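Local coordinates for protein dihydropteroate synthase (PDB 6Q62) that probably catalyses the condensation of para-aminobenzoate with 6-hydroxymethyl-7,8-dihydropterin diphosphate to 7,8-dihydropteroate, a Mg(2+)-dependent step of folate biosynthesis, at residues A[21-26]-A[259-264]; A[221-226]-A[246-251]. All blocks are in the same frame, centred on the assembly; numbering follows the deposited sequence.

Interaction 1. Residues A[21-26]-A[259-264]; sequences RVMGIV and LLRVHD. With 6GU (6-chloroguanine), chain E; SO4 (sulfate ion), chain H.
Strands 21-26 and 259-262, first and last of the TIM barrel, pair in parallel and close it. Arg-21 opens the pairing: its O takes the N-H of Leu-260 nearly along the C=O axis, though bent to 140° at the hydrogen, while its guanidinium leaves for Asp-18, Asp-58 and Thr-16 O. Val-22, on the opposite face with Leu-260 and Val-262, sets CG1 against CG2 of Val-262 at 3.6 Å, the side chains crossing near a right angle. Met-23 bonds twice through its backbone, N to Leu-260 O at 2.7 Å and O to Val-262 N at 2.9 Å; its SD lies 3.6 Å from CG of Arg-261. Gly-24 adds a CA-H...O contact to Val-262 O. Ile-25 N is hydrogen-bonded to the same oxygen (3.0 Å) from above the carbonyl plane, and its CD1 sits over the His-263 ring, a CH-pi contact 3.6 Å from the centroid. The extended chain of Arg-261 lays its guanidinium between Ile-25 and 6-chloroguanine, one on each face. NE pairs with Asp-61, while NH1 and NH2 bind sulfate O4 and O3; His-263, fixed by ND1 to Ser-224 OG, gives NE2 to O1. With Asn-27, this anion site probably marks the substrate's diphosphate.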
loop_
_atom_site.group_PDB
_atom_site.type_symbol
_atom_site.label_atom_id
_atom_site.label_comp_id
_atom_site.label_asym_id
_atom_site.label_seq_id
_atom_site.Cartn_x
_atom_site.Cartn_y
_atom_site.Cartn_z
ATOM N N ARG A 21 3.743 -12.654 7.582
ATOM C CA ARG A 21 2.460 -13.346 7.634
ATOM C C ARG A 21 1.385 -12.408 8.166
ATOM O O ARG A 21 1.691 -11.428 8.855
ATOM C CB ARG A 21 2.579 -14.628 8.479
ATOM C CG ARG A 21 3.620 -15.621 7.920
ATOM C CD ARG A 21 3.082 -16.374 6.719
ATOM N NE ARG A 21 4.077 -17.250 6.095
ATOM C CZ ARG A 21 3.816 -18.032 5.055
ATOM N NH1 ARG A 21 2.592 -18.088 4.549
ATOM N NH2 ARG A 21 4.768 -18.794 4.537
ATOM N N VAL A 22 0.139 -12.682 7.798
ATOM C CA VAL A 22 -0.989 -11.827 8.133
ATOM C C VAL A 22 -1.870 -12.430 9.184
ATOM O O VAL A 22 -2.369 -13.564 9.035
ATOM C CB VAL A 22 -1.773 -11.439 6.856
ATOM C CG1 VAL A 22 -3.027 -10.611 7.180
ATOM C CG2 VAL A 22 -0.868 -10.670 5.879
ATOM N N MET A 23 -2.016 -11.683 10.279
ATOM C CA MET A 23 -2.854 -12.041 11.442
ATOM C C MET A 23 -4.181 -11.278 11.310
ATOM O O MET A 23 -4.201 -10.077 11.499
ATOM C CB MET A 23 -2.153 -11.665 12.760
ATOM C CG MET A 23 -3.002 -11.934 14.004
ATOM S SD MET A 23 -2.259 -11.160 15.481
ATOM C CE MET A 23 -1.561 -12.602 16.292
ATOM N N GLY A 24 -5.261 -11.970 10.998
ATOM C CA GLY A 24 -6.571 -11.334 10.824
ATOM C C GLY A 24 -7.265 -11.088 12.145
ATOM O O GLY A 24 -7.361 -11.999 12.964
ATOM N N ILE A 25 -7.760 -9.848 12.356
ATOM C CA ILE A 25 -8.427 -9.439 13.587
ATOM C C ILE A 25 -9.861 -9.925 13.655
ATOM O O ILE A 25 -10.679 -9.555 12.805
ATOM C CB ILE A 25 -8.354 -7.898 13.755
ATOM C CG1 ILE A 25 -6.892 -7.423 13.856
ATOM C CG2 ILE A 25 -9.179 -7.440 14.970
ATOM C CD1 ILE A 25 -6.704 -5.879 13.791
ATOM N N VAL A 26 -10.179 -10.744 14.672
ATOM C CA VAL A 26 -11.539 -11.221 14.899
ATOM C C VAL A 26 -11.985 -10.714 16.267
ATOM O O VAL A 26 -11.667 -11.319 17.291
ATOM C CB VAL A 26 -11.698 -12.762 14.757
ATOM C CG1 VAL A 26 -13.158 -13.196 14.976
ATOM C CG2 VAL A 26 -11.178 -13.239 13.411
ATOM N N LEU A 259 5.085 -10.546 11.364
ATOM C CA LEU A 259 3.633 -10.751 11.545
ATOM C C LEU A 259 2.950 -9.398 11.516
ATOM O O LEU A 259 3.464 -8.431 12.106
ATOM C CB LEU A 259 3.337 -11.465 12.903
ATOM C CG LEU A 259 2.821 -12.909 12.862
ATOM C CD1 LEU A 259 2.222 -13.286 14.201
ATOM C CD2 LEU A 259 1.693 -13.088 11.858
ATOM N N LEU A 260 1.799 -9.328 10.856
ATOM C CA LEU A 260 1.055 -8.057 10.674
ATOM C C LEU A 260 -0.368 -8.268 11.119
ATOM O O LEU A 260 -1.041 -9.187 10.632
ATOM C CB LEU A 260 1.085 -7.578 9.198
ATOM C CG LEU A 260 2.515 -7.382 8.646
ATOM C CD1 LEU A 260 2.505 -7.326 7.156
ATOM C CD2 LEU A 260 3.203 -6.137 9.295
ATOM N N ARG A 261 -0.798 -7.481 12.106
ATOM C CA ARG A 261 -2.129 -7.663 12.720
ATOM C C ARG A 261 -3.082 -6.685 12.068
ATOM O O ARG A 261 -3.012 -5.477 12.327
ATOM C CB ARG A 261 -2.039 -7.472 14.244
ATOM C CG ARG A 261 -3.390 -7.739 14.942
ATOM C CD ARG A 261 -3.273 -7.678 16.467
ATOM N NE ARG A 261 -4.586 -7.939 17.070
ATOM C CZ ARG A 261 -5.542 -7.027 17.241
ATOM N NH1 ARG A 261 -5.342 -5.771 16.874
ATOM N NH2 ARG A 261 -6.708 -7.370 17.772
ATOM N N VAL A 262 -3.969 -7.209 11.212
ATOM C CA VAL A 262 -4.789 -6.323 10.367
ATOM C C VAL A 262 -6.269 -6.639 10.330
ATOM O O VAL A 262 -6.671 -7.788 10.468
ATOM C CB VAL A 262 -4.224 -6.302 8.904
ATOM C CG1 VAL A 262 -2.697 -6.169 8.883
ATOM C CG2 VAL A 262 -4.640 -7.546 8.126
ATOM N N HIS A 263 -7.084 -5.609 9.997
ATOM C CA HIS A 263 -8.512 -5.810 9.735
ATOM C C HIS A 263 -8.679 -6.136 8.231
ATOM O O HIS A 263 -9.502 -6.970 7.869
ATOM C CB HIS A 263 -9.301 -4.503 9.996
ATOM C CG HIS A 263 -9.297 -4.054 11.418
ATOM N ND1 HIS A 263 -8.392 -3.131 11.871
ATOM C CD2 HIS A 263 -10.122 -4.398 12.437
ATOM C CE1 HIS A 263 -8.652 -2.964 13.164
ATOM N NE2 HIS A 263 -9.695 -3.694 13.544
ATOM N N ASP A 264 -7.901 -5.459 7.367
ATOM C CA ASP A 264 -8.048 -5.521 5.910
ATOM C C ASP A 264 -7.133 -6.561 5.307
ATOM O O ASP A 264 -6.053 -6.266 4.763
ATOM C CB ASP A 264 -7.819 -4.133 5.331
ATOM C CG ASP A 264 -8.785 -3.162 6.004
ATOM O OD1 ASP A 264 -9.986 -3.213 5.687
ATOM O OD2 ASP A 264 -8.347 -2.412 6.899
HETATM CL CL6 6GU E . -0.988 -3.462 17.945
HETATM N N1 6GU E . -0.728 -5.757 18.851
HETATM C C2 6GU E . -1.239 -6.841 19.565
HETATM N N2 6GU E . -0.350 -7.796 19.795
HETATM N N3 6GU E . -2.530 -6.959 20.042
HETATM C C4 6GU E . -3.324 -5.863 19.784
HETATM C C5 6GU E . -2.867 -4.713 19.086
HETATM C C6 6GU E . -1.574 -4.766 18.670
HETATM N N7 6GU E . -3.902 -3.784 19.008
HETATM C C8 6GU E . -4.957 -4.405 19.672
HETATM N N9 6GU E . -4.649 -5.645 20.140
HETATM S S SO4 H . -8.620 -3.722 17.439
HETATM O O1 SO4 H . -9.740 -3.524 16.499
HETATM O O2 SO4 H . -8.750 -2.819 18.592
HETATM O O3 SO4 H . -8.613 -5.136 17.957
HETATM O O4 SO4 H . -7.351 -3.429 16.793
#

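Interaction 2. Residues A[221-226]-A[246-251]; sequences AGLSRK and VAAHLL. With 6GU (6-chloroguanine), chain E.
The imidazole of His-249 meets the loop 221-226 with its edge. Near its plane lie Leu-223 N, Ser-224 N and the carbonyl carbon of Gly-222, while CD2 passes Ala-221 O obliquely. CG stands anti to the carbonyl carbon, so chi1 swings the ring out from helix 242-254 toward the loop, and chi2, 120°, turns its NE2 edge to the backbone. There NE2 accepts the N-H of Leu-223 at 2.9 Å, nearly straight (171° at the hydrogen), though the donor tilts 26° from the ring plane. As acceptor, NE2 carries no proton, so a neutral ring would have its hydrogen on ND1. Leu-223 lies alongside the imidazole, running the other way, with CB 3.9 Å from His-249 NE2 and CD1 4.0 Å from CD2; CD1 also rests 4.1 Å from Ala-248 CB, a small apolar contact beside the hydrogen bond. Leu-223 to Lys-226 form a type II beta turn, closed by Lys-226 N to Leu-223 O, and Lys-226 NZ doubles back to Gly-222 O and N7 of 6-chloroguanine, its place less certain. Gly-222 O is 3.2 Å from the ligand's CL6, so the loop also walls the 6-chloroguanine site, probably that of the pterin. His-249 packs on Leu-260 and Val-262 of strand 259-262, Val-246 on helix 265-279, and Ala-248 on Val-274 of the second subunit: the helix lies between the barrel's strands and that subunit.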
loop_
_atom_site.group_PDB
_atom_site.type_symbol
_atom_site.label_atom_id
_atom_site.label_comp_id
_atom_site.label_asym_id
_atom_site.label_seq_id
_atom_site.Cartn_x
_atom_site.Cartn_y
_atom_site.Cartn_z
ATOM N N ALA A 221 3.602 -6.313 14.152
ATOM C CA ALA A 221 3.266 -4.880 14.074
ATOM C C ALA A 221 1.783 -4.815 13.801
ATOM O O ALA A 221 1.300 -5.491 12.922
ATOM C CB ALA A 221 4.015 -4.205 12.921
ATOM N N GLY A 222 1.085 -3.992 14.548
ATOM C CA GLY A 222 -0.345 -3.788 14.373
ATOM C C GLY A 222 -0.652 -2.299 14.304
ATOM O O GLY A 222 -0.670 -1.641 15.338
ATOM N N LEU A 223 -0.882 -1.745 13.106
ATOM C CA LEU A 223 -1.205 -0.313 13.004
ATOM C C LEU A 223 -2.581 -0.161 12.373
ATOM O O LEU A 223 -3.008 0.956 12.069
ATOM C CB LEU A 223 -0.154 0.407 12.117
ATOM C CG LEU A 223 1.303 0.397 12.585
ATOM C CD1 LEU A 223 2.149 -0.509 11.708
ATOM C CD2 LEU A 223 1.889 1.769 12.513
ATOM N N SER A 224 -3.291 -1.270 12.234
ATOM C CA SER A 224 -4.553 -1.336 11.503
ATOM C C SER A 224 -5.644 -0.369 11.945
ATOM O O SER A 224 -6.212 -0.478 13.019
ATOM C CB SER A 224 -5.078 -2.763 11.482
ATOM O OG SER A 224 -6.132 -2.841 10.547
ATOM N N ARG A 225 -5.961 0.579 11.043
ATOM C CA ARG A 225 -7.015 1.589 11.184
ATOM C C ARG A 225 -6.865 2.412 12.454
ATOM O O ARG A 225 -7.844 2.999 12.940
ATOM C CB ARG A 225 -8.408 0.935 11.124
ATOM C CG ARG A 225 -8.655 0.162 9.815
ATOM C CD ARG A 225 -10.006 -0.485 9.922
ATOM N NE ARG A 225 -10.399 -1.184 8.694
ATOM C CZ ARG A 225 -11.657 -1.472 8.384
ATOM N NH1 ARG A 225 -12.640 -1.162 9.220
ATOM N NH2 ARG A 225 -11.943 -2.083 7.243
ATOM N N LYS A 226 -5.636 2.474 12.968
ATOM C CA LYS A 226 -5.417 3.172 14.226
ATOM C C LYS A 226 -5.441 4.689 14.074
ATOM O O LYS A 226 -5.276 5.218 12.965
ATOM C CB LYS A 226 -4.155 2.679 14.901
ATOM C CG LYS A 226 -4.358 1.227 15.388
ATOM C CD LYS A 226 -3.234 0.733 16.233
ATOM C CE LYS A 226 -3.713 -0.533 16.920
ATOM N NZ LYS A 226 -2.595 -1.183 17.593
ATOM N N VAL A 246 -2.626 -0.255 5.051
ATOM C CA VAL A 246 -1.923 -1.206 4.183
ATOM C C VAL A 246 -0.497 -0.696 3.918
ATOM O O VAL A 246 0.452 -1.465 4.014
ATOM C CB VAL A 246 -2.723 -1.452 2.878
ATOM C CG1 VAL A 246 -1.912 -2.292 1.903
ATOM C CG2 VAL A 246 -4.052 -2.127 3.189
ATOM N N ALA A 247 -0.340 0.624 3.660
ATOM C CA ALA A 247 0.975 1.219 3.460
ATOM C C ALA A 247 1.824 1.023 4.727
ATOM O O ALA A 247 2.967 0.580 4.620
ATOM C CB ALA A 247 0.840 2.697 3.152
ATOM N N ALA A 248 1.265 1.334 5.910
ATOM C CA ALA A 248 1.984 1.168 7.195
ATOM C C ALA A 248 2.451 -0.283 7.411
ATOM O O ALA A 248 3.608 -0.515 7.781
ATOM C CB ALA A 248 1.097 1.627 8.351
ATOM N N HIS A 249 1.589 -1.249 7.097
ATOM C CA HIS A 249 1.949 -2.658 7.243
ATOM C C HIS A 249 3.011 -3.097 6.259
ATOM O O HIS A 249 3.921 -3.846 6.637
ATOM C CB HIS A 249 0.711 -3.541 7.226
ATOM C CG HIS A 249 -0.079 -3.348 8.492
ATOM N ND1 HIS A 249 -1.379 -2.904 8.473
ATOM C CD2 HIS A 249 0.322 -3.474 9.785
ATOM C CE1 HIS A 249 -1.750 -2.805 9.745
ATOM N NE2 HIS A 249 -0.744 -3.116 10.570
ATOM N N LEU A 250 2.949 -2.598 5.008
ATOM C CA LEU A 250 4.033 -2.886 4.055
ATOM C C LEU A 250 5.341 -2.301 4.537
ATOM O O LEU A 250 6.363 -2.984 4.493
ATOM C CB LEU A 250 3.649 -2.320 2.669
ATOM C CG LEU A 250 4.691 -2.505 1.564
ATOM C CD1 LEU A 250 5.084 -3.992 1.418
ATOM C CD2 LEU A 250 4.157 -1.975 0.255
ATOM N N LEU A 251 5.330 -1.050 5.056
ATOM C CA LEU A 251 6.543 -0.435 5.591
ATOM C C LEU A 251 7.090 -1.236 6.772
ATOM O O LEU A 251 8.302 -1.436 6.860
ATOM C CB LEU A 251 6.283 1.041 6.022
ATOM C CG LEU A 251 5.931 2.001 4.890
ATOM C CD1 LEU A 251 5.532 3.357 5.467
ATOM C CD2 LEU A 251 7.107 2.139 3.888
HETATM CL CL6 6GU E . -0.988 -3.462 17.945
HETATM N N1 6GU E . -0.728 -5.757 18.851
HETATM C C2 6GU E . -1.239 -6.841 19.565
HETATM N N2 6GU E . -0.350 -7.796 19.795
HETATM N N3 6GU E . -2.530 -6.959 20.042
HETATM C C4 6GU E . -3.324 -5.863 19.784
HETATM C C5 6GU E . -2.867 -4.713 19.086
HETATM C C6 6GU E . -1.574 -4.766 18.670
HETATM N N7 6GU E . -3.902 -3.784 19.008
HETATM C C8 6GU E . -4.957 -4.405 19.672
HETATM N N9 6GU E . -4.649 -5.645 20.140
#

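Interactions 1 and 2 have centres about 9 Å apart in one TIM barrel, and interaction 2 is nested inside the long excursion that interaction 1 closes. Strand 220-221 lies next to strand 259-262 in the parallel sheet, with helix 242-254 packed outside; the chain passes from loop 221-226 through helices 227-233 and 242-254 into strand 259-262. The two contacts touch directly: Ser-224 OG is 2.6 Å from His-263 ND1, probably a hydrogen bond, and Arg-225 NH2 forms a salt bridge with Asp-264 OD1 at 2.7 Å. Both reach 6-chloroguanine: strand 259-262 supplies Arg-261 and the loop after strand 220-221 supplies Lys-226 to one site, probably that of the pterin.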